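PDB 4N0P: pilus assembly protein CpaE from Caulobacter crescentus, which probably takes part in pilus assembly, probably binding and hydrolysing ATP through another part of the longer protein, while this fragment is a response regulator receiver-like domain. Local coordinates for residues Val63-Val77 with Ser92-Val106. Sequence-based numbering, arbitrary orientation.
Sequences VDYYQNQPTPSLVMV and SLAQVCDPGTKVVVV
Strand 74-77 pairs in parallel with strand 102-106 inside the five-stranded sheet of the receiver-like domain, and the loops and helix ends leading into both strands pack together beside it. The two strands belong to one beta-alpha-beta unit, joined through helix 83-94, and their axes come within 4.8 Å at an angle of 19°. Five backbone hydrogen bonds make the ladder, running alternately from K102 N to S73 O, V75 N to K102 O, V104 N to V75 O, V77 N to V104 O and V106 N to V77 O. L74 and M76 share one face with K102 and V104, where L74 CD1 meets V104 CG2 at 3.6 Å; helix 133-144 covers L74 and V104. On the other face V75 CG2 lies 3.8 Å from T101 CG2, and V77 CG2 meets V105 CG2 at 4.0 Å.

Ahead of the ladder, T71 ties the loops together. Its OG1 sits between backbone N and carbonyl carbon (chi1 49°), accepting D98 N at 2.9 Å while donating to T101 OG1 at 2.7 Å; T101 OG1 in turn donates to P72 O at 2.8 Å. D98 OD2 accepts a weak bond from T71 N, and one water bridges that carboxylate oxygen to T71 O. The same rotamer lays T71 CG2 over one face of the Y66 ring, toward its rim; Y66 OH is hydrogen-bonded to H26 ND1. Between the helices V63 CG2 rests on L93 CB. Just past their ends, V96 CG2 packs on Y66 CB, and Q67 NE2, hydrogen-bonded to V63 O, lies 3.6 Å from V96 CG1. A second water links this amide to S92 O.

The directed hydroxyl relay from T71 through T101 to P72 extends the polar pairing ahead of the first ladder bond, consistent with restraining both loops where they enter the sheet.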
loop_
_atom_site.group_PDB
_atom_site.type_symbol
_atom_site.label_atom_id
_atom_site.label_comp_id
_atom_site.label_asym_id
_atom_site.label_seq_id
_atom_site.Cartn_x
_atom_site.Cartn_y
_atom_site.Cartn_z
ATOM N N VAL A 63 8.314 8.063 -4.590
ATOM C CA VAL A 63 8.209 9.357 -5.275
ATOM C C VAL A 63 9.302 9.450 -6.366
ATOM O O VAL A 63 9.014 9.870 -7.494
ATOM C CB VAL A 63 8.264 10.518 -4.267
ATOM C CG1 VAL A 63 8.382 11.878 -4.978
ATOM C CG2 VAL A 63 7.031 10.479 -3.362
ATOM N N ASP A 64 10.533 9.030 -6.036
ATOM C CA ASP A 64 11.640 9.057 -6.987
ATOM C C ASP A 64 11.398 8.087 -8.154
ATOM O O ASP A 64 11.597 8.473 -9.310
ATOM C CB ASP A 64 12.972 8.733 -6.281
ATOM C CG ASP A 64 13.370 9.723 -5.202
ATOM O OD1 ASP A 64 13.043 10.924 -5.342
ATOM O OD2 ASP A 64 14.018 9.301 -4.222
ATOM N N TYR A 65 10.957 6.837 -7.849
ATOM C CA TYR A 65 10.693 5.759 -8.826
ATOM C C TYR A 65 9.723 6.205 -9.934
ATOM O O TYR A 65 9.927 5.866 -11.101
ATOM C CB TYR A 65 10.088 4.510 -8.110
ATOM C CG TYR A 65 10.182 3.234 -8.914
ATOM C CD1 TYR A 65 9.157 2.849 -9.777
ATOM C CD2 TYR A 65 11.263 2.368 -8.762
ATOM C CE1 TYR A 65 9.261 1.696 -10.559
ATOM C CE2 TYR A 65 11.367 1.199 -9.527
ATOM C CZ TYR A 65 10.381 0.888 -10.448
ATOM O OH TYR A 65 10.499 -0.266 -11.191
ATOM N N TYR A 66 8.627 6.882 -9.547
ATOM C CA TYR A 66 7.557 7.217 -10.490
ATOM C C TYR A 66 7.756 8.532 -11.244
ATOM O O TYR A 66 6.904 8.915 -12.042
ATOM C CB TYR A 66 6.190 7.162 -9.797
ATOM C CG TYR A 66 5.883 5.764 -9.279
ATOM C CD1 TYR A 66 5.854 4.663 -10.145
ATOM C CD2 TYR A 66 5.618 5.542 -7.930
ATOM C CE1 TYR A 66 5.573 3.373 -9.676
ATOM C CE2 TYR A 66 5.360 4.247 -7.444
ATOM C CZ TYR A 66 5.338 3.174 -8.324
ATOM O OH TYR A 66 5.061 1.912 -7.862
ATOM N N GLN A 67 8.924 9.182 -11.059
ATOM C CA GLN A 67 9.240 10.373 -11.850
ATOM C C GLN A 67 9.391 9.957 -13.304
ATOM O O GLN A 67 8.918 10.664 -14.194
ATOM C CB GLN A 67 10.533 11.050 -11.357
ATOM C CG GLN A 67 10.437 11.636 -9.944
ATOM C CD GLN A 67 9.312 12.621 -9.772
ATOM O OE1 GLN A 67 9.108 13.527 -10.598
ATOM N NE2 GLN A 67 8.535 12.444 -8.704
ATOM N N ASN A 68 9.989 8.769 -13.517
ATOM C CA ASN A 68 10.270 8.177 -14.821
ATOM C C ASN A 68 9.435 6.909 -15.176
ATOM O O ASN A 68 9.269 6.646 -16.371
ATOM C CB ASN A 68 11.749 7.855 -14.928
ATOM C CG ASN A 68 12.315 7.081 -13.762
ATOM O OD1 ASN A 68 12.133 5.869 -13.655
ATOM N ND2 ASN A 68 13.050 7.764 -12.885
ATOM N N GLN A 69 8.923 6.133 -14.190
ATOM C CA GLN A 69 8.107 4.952 -14.500
ATOM C C GLN A 69 6.603 5.212 -14.238
ATOM O O GLN A 69 6.260 5.949 -13.305
ATOM C CB GLN A 69 8.537 3.704 -13.694
ATOM C CG GLN A 69 9.787 2.978 -14.176
ATOM C CD GLN A 69 9.664 2.330 -15.534
ATOM O OE1 GLN A 69 10.118 2.872 -16.537
ATOM N NE2 GLN A 69 9.086 1.148 -15.592
ATOM N N PRO A 70 5.694 4.591 -15.012
ATOM C CA PRO A 70 4.255 4.751 -14.702
ATOM C C PRO A 70 3.858 3.958 -13.450
ATOM O O PRO A 70 4.549 2.990 -13.076
ATOM C CB PRO A 70 3.558 4.196 -15.938
ATOM C CG PRO A 70 4.504 3.129 -16.457
ATOM C CD PRO A 70 5.906 3.679 -16.160
ATOM N N THR A 71 2.772 4.400 -12.762
ATOM C CA THR A 71 2.355 3.710 -11.545
ATOM C C THR A 71 1.552 2.422 -11.886
ATOM O O THR A 71 0.795 2.415 -12.879
ATOM C CB THR A 71 1.551 4.629 -10.623
ATOM O OG1 THR A 71 0.539 5.272 -11.383
ATOM C CG2 THR A 71 2.413 5.697 -9.943
ATOM N N PRO A 72 1.692 1.353 -11.035
ATOM C CA PRO A 72 0.944 0.105 -11.256
ATOM C C PRO A 72 -0.508 0.242 -10.749
ATOM O O PRO A 72 -0.900 1.311 -10.287
ATOM C CB PRO A 72 1.737 -0.905 -10.402
ATOM C CG PRO A 72 2.156 -0.102 -9.225
ATOM C CD PRO A 72 2.556 1.235 -9.837
ATOM N N SER A 73 -1.270 -0.880 -10.700
ATOM C CA SER A 73 -2.643 -0.857 -10.199
ATOM C C SER A 73 -2.717 -0.374 -8.749
ATOM O O SER A 73 -3.602 0.400 -8.394
ATOM C CB SER A 73 -3.266 -2.260 -10.278
ATOM O OG SER A 73 -2.867 -2.988 -11.434
ATOM N N LEU A 74 -1.745 -0.819 -7.916
ATOM C CA LEU A 74 -1.746 -0.529 -6.502
ATOM C C LEU A 74 -0.336 -0.225 -6.013
ATOM O O LEU A 74 0.594 -0.977 -6.323
ATOM C CB LEU A 74 -2.339 -1.740 -5.716
ATOM C CG LEU A 74 -2.314 -1.634 -4.176
ATOM C CD1 LEU A 74 -3.218 -0.540 -3.704
ATOM C CD2 LEU A 74 -2.792 -2.917 -3.523
ATOM N N VAL A 75 -0.184 0.890 -5.317
ATOM C CA VAL A 75 1.084 1.331 -4.720
ATOM C C VAL A 75 0.910 1.264 -3.205
ATOM O O VAL A 75 0.010 1.913 -2.658
ATOM C CB VAL A 75 1.508 2.748 -5.189
ATOM C CG1 VAL A 75 2.767 3.206 -4.441
ATOM C CG2 VAL A 75 1.758 2.776 -6.699
ATOM N N MET A 76 1.743 0.477 -2.527
ATOM C CA MET A 76 1.707 0.390 -1.061
ATOM C C MET A 76 2.939 1.102 -0.535
ATOM O O MET A 76 4.041 0.874 -1.049
ATOM C CB MET A 76 1.684 -1.078 -0.590
ATOM C CG MET A 76 0.460 -1.832 -1.031
ATOM S SD MET A 76 0.430 -3.528 -0.352
ATOM C CE MET A 76 0.119 -3.218 1.319
ATOM N N VAL A 77 2.764 2.049 0.396
ATOM C CA VAL A 77 3.908 2.843 0.856
ATOM C C VAL A 77 3.978 2.910 2.377
ATOM O O VAL A 77 2.973 2.815 3.079
ATOM C CB VAL A 77 3.923 4.270 0.255
ATOM C CG1 VAL A 77 4.175 4.241 -1.256
ATOM C CG2 VAL A 77 2.636 5.030 0.597
ATOM N N SER A 92 3.577 14.899 -3.240
ATOM C CA SER A 92 4.552 14.663 -4.315
ATOM C C SER A 92 4.207 13.383 -5.101
ATOM O O SER A 92 4.322 13.360 -6.329
ATOM C CB SER A 92 5.960 14.558 -3.741
ATOM O OG SER A 92 6.348 15.767 -3.107
ATOM N N LEU A 93 3.765 12.330 -4.398
ATOM C CA LEU A 93 3.380 11.071 -5.048
ATOM C C LEU A 93 2.157 11.285 -5.932
ATOM O O LEU A 93 2.140 10.801 -7.064
ATOM C CB LEU A 93 3.096 9.965 -4.005
ATOM C CG LEU A 93 2.733 8.582 -4.546
ATOM C CD1 LEU A 93 3.889 7.969 -5.311
ATOM C CD2 LEU A 93 2.281 7.640 -3.425
ATOM N N ALA A 94 1.164 12.034 -5.439
ATOM C CA ALA A 94 -0.085 12.297 -6.189
ATOM C C ALA A 94 0.197 12.945 -7.535
ATOM O O ALA A 94 -0.511 12.662 -8.493
ATOM C CB ALA A 94 -1.028 13.174 -5.373
ATOM N N GLN A 95 1.272 13.747 -7.630
ATOM C CA GLN A 95 1.645 14.425 -8.879
ATOM C C GLN A 95 2.123 13.452 -9.963
ATOM O O GLN A 95 2.070 13.800 -11.137
ATOM C CB GLN A 95 2.747 15.465 -8.620
ATOM C CG GLN A 95 2.306 16.639 -7.747
ATOM C CD GLN A 95 3.393 17.672 -7.663
ATOM O OE1 GLN A 95 4.499 17.409 -7.181
ATOM N NE2 GLN A 95 3.129 18.856 -8.206
ATOM N N VAL A 96 2.591 12.250 -9.586
ATOM C CA VAL A 96 3.121 11.275 -10.549
ATOM C C VAL A 96 2.252 9.991 -10.582
ATOM O O VAL A 96 2.700 8.957 -11.085
ATOM C CB VAL A 96 4.629 10.944 -10.284
ATOM C CG1 VAL A 96 5.523 12.121 -10.683
ATOM C CG2 VAL A 96 4.878 10.541 -8.822
ATOM N N CYS A 97 1.022 10.082 -10.062
ATOM C CA CYS A 97 0.119 8.937 -10.046
ATOM C C CYS A 97 -0.782 8.954 -11.231
ATOM O O CYS A 97 -1.412 9.965 -11.567
ATOM C CB CYS A 97 -0.679 8.874 -8.757
ATOM S SG CYS A 97 0.156 7.956 -7.448
ATOM N N ASP A 98 -0.841 7.824 -11.875
ATOM C CA ASP A 98 -1.641 7.678 -13.054
ATOM C C ASP A 98 -3.111 7.471 -12.595
ATOM O O ASP A 98 -3.310 6.953 -11.486
ATOM C CB ASP A 98 -1.021 6.545 -13.872
ATOM C CG ASP A 98 0.473 6.837 -14.198
ATOM O OD1 ASP A 98 0.977 7.930 -13.811
ATOM O OD2 ASP A 98 1.113 6.004 -14.868
ATOM N N PRO A 99 -4.050 7.690 -13.552
ATOM C CA PRO A 99 -5.439 7.302 -13.322
ATOM C C PRO A 99 -5.493 5.796 -13.181
ATOM O O PRO A 99 -4.706 5.067 -13.819
ATOM C CB PRO A 99 -6.163 7.766 -14.596
ATOM C CG PRO A 99 -5.229 8.697 -15.264
ATOM C CD PRO A 99 -3.872 8.206 -14.926
ATOM N N GLY A 100 -6.367 5.354 -12.294
ATOM C CA GLY A 100 -6.548 3.945 -12.015
ATOM C C GLY A 100 -5.646 3.451 -10.907
ATOM O O GLY A 100 -5.880 2.349 -10.401
ATOM N N THR A 101 -4.585 4.228 -10.530
ATOM C CA THR A 101 -3.733 3.753 -9.438
ATOM C C THR A 101 -4.368 4.013 -8.061
ATOM O O THR A 101 -4.791 5.129 -7.747
ATOM C CB THR A 101 -2.337 4.438 -9.531
ATOM O OG1 THR A 101 -1.711 4.003 -10.738
ATOM C CG2 THR A 101 -1.424 4.100 -8.337
ATOM N N LYS A 102 -4.368 2.984 -7.233
ATOM C CA LYS A 102 -4.825 3.094 -5.835
ATOM C C LYS A 102 -3.604 3.180 -4.934
ATOM O O LYS A 102 -2.571 2.573 -5.239
ATOM C CB LYS A 102 -5.684 1.876 -5.449
ATOM C CG LYS A 102 -7.001 1.833 -6.245
ATOM C CD LYS A 102 -7.862 0.663 -5.847
ATOM C CE LYS A 102 -9.016 0.453 -6.816
ATOM N NZ LYS A 102 -10.003 1.570 -6.763
ATOM N N VAL A 103 -3.721 3.909 -3.827
ATOM C CA VAL A 103 -2.607 4.039 -2.892
ATOM C C VAL A 103 -3.037 3.536 -1.516
ATOM O O VAL A 103 -4.091 3.920 -0.998
ATOM C CB VAL A 103 -2.047 5.499 -2.841
ATOM C CG1 VAL A 103 -1.019 5.669 -1.711
ATOM C CG2 VAL A 103 -1.433 5.902 -4.193
ATOM N N VAL A 104 -2.201 2.674 -0.922
ATOM C CA VAL A 104 -2.447 2.142 0.417
ATOM C C VAL A 104 -1.239 2.550 1.263
ATOM O O VAL A 104 -0.110 2.360 0.829
ATOM C CB VAL A 104 -2.668 0.601 0.395
ATOM C CG1 VAL A 104 -2.642 0.035 1.806
ATOM C CG2 VAL A 104 -3.989 0.250 -0.290
ATOM N N VAL A 105 -1.479 3.056 2.461
ATOM C CA VAL A 105 -0.402 3.461 3.356
ATOM C C VAL A 105 -0.322 2.460 4.499
ATOM O O VAL A 105 -1.342 2.095 5.062
ATOM C CB VAL A 105 -0.629 4.920 3.876
ATOM C CG1 VAL A 105 0.386 5.296 4.983
ATOM C CG2 VAL A 105 -0.610 5.939 2.716
ATOM N N VAL A 106 0.901 2.037 4.850
ATOM C CA VAL A 106 1.133 1.181 6.008
ATOM C C VAL A 106 1.851 2.061 7.029
ATOM O O VAL A 106 2.870 2.652 6.700
ATOM C CB VAL A 106 1.938 -0.099 5.677
ATOM C CG1 VAL A 106 2.125 -0.941 6.941
ATOM C CG2 VAL A 106 1.259 -0.916 4.576
HETATM O O HOH W 1 6.567 14.330 -7.763
HETATM O O HOH W 2 0.002 3.685 -15.295
#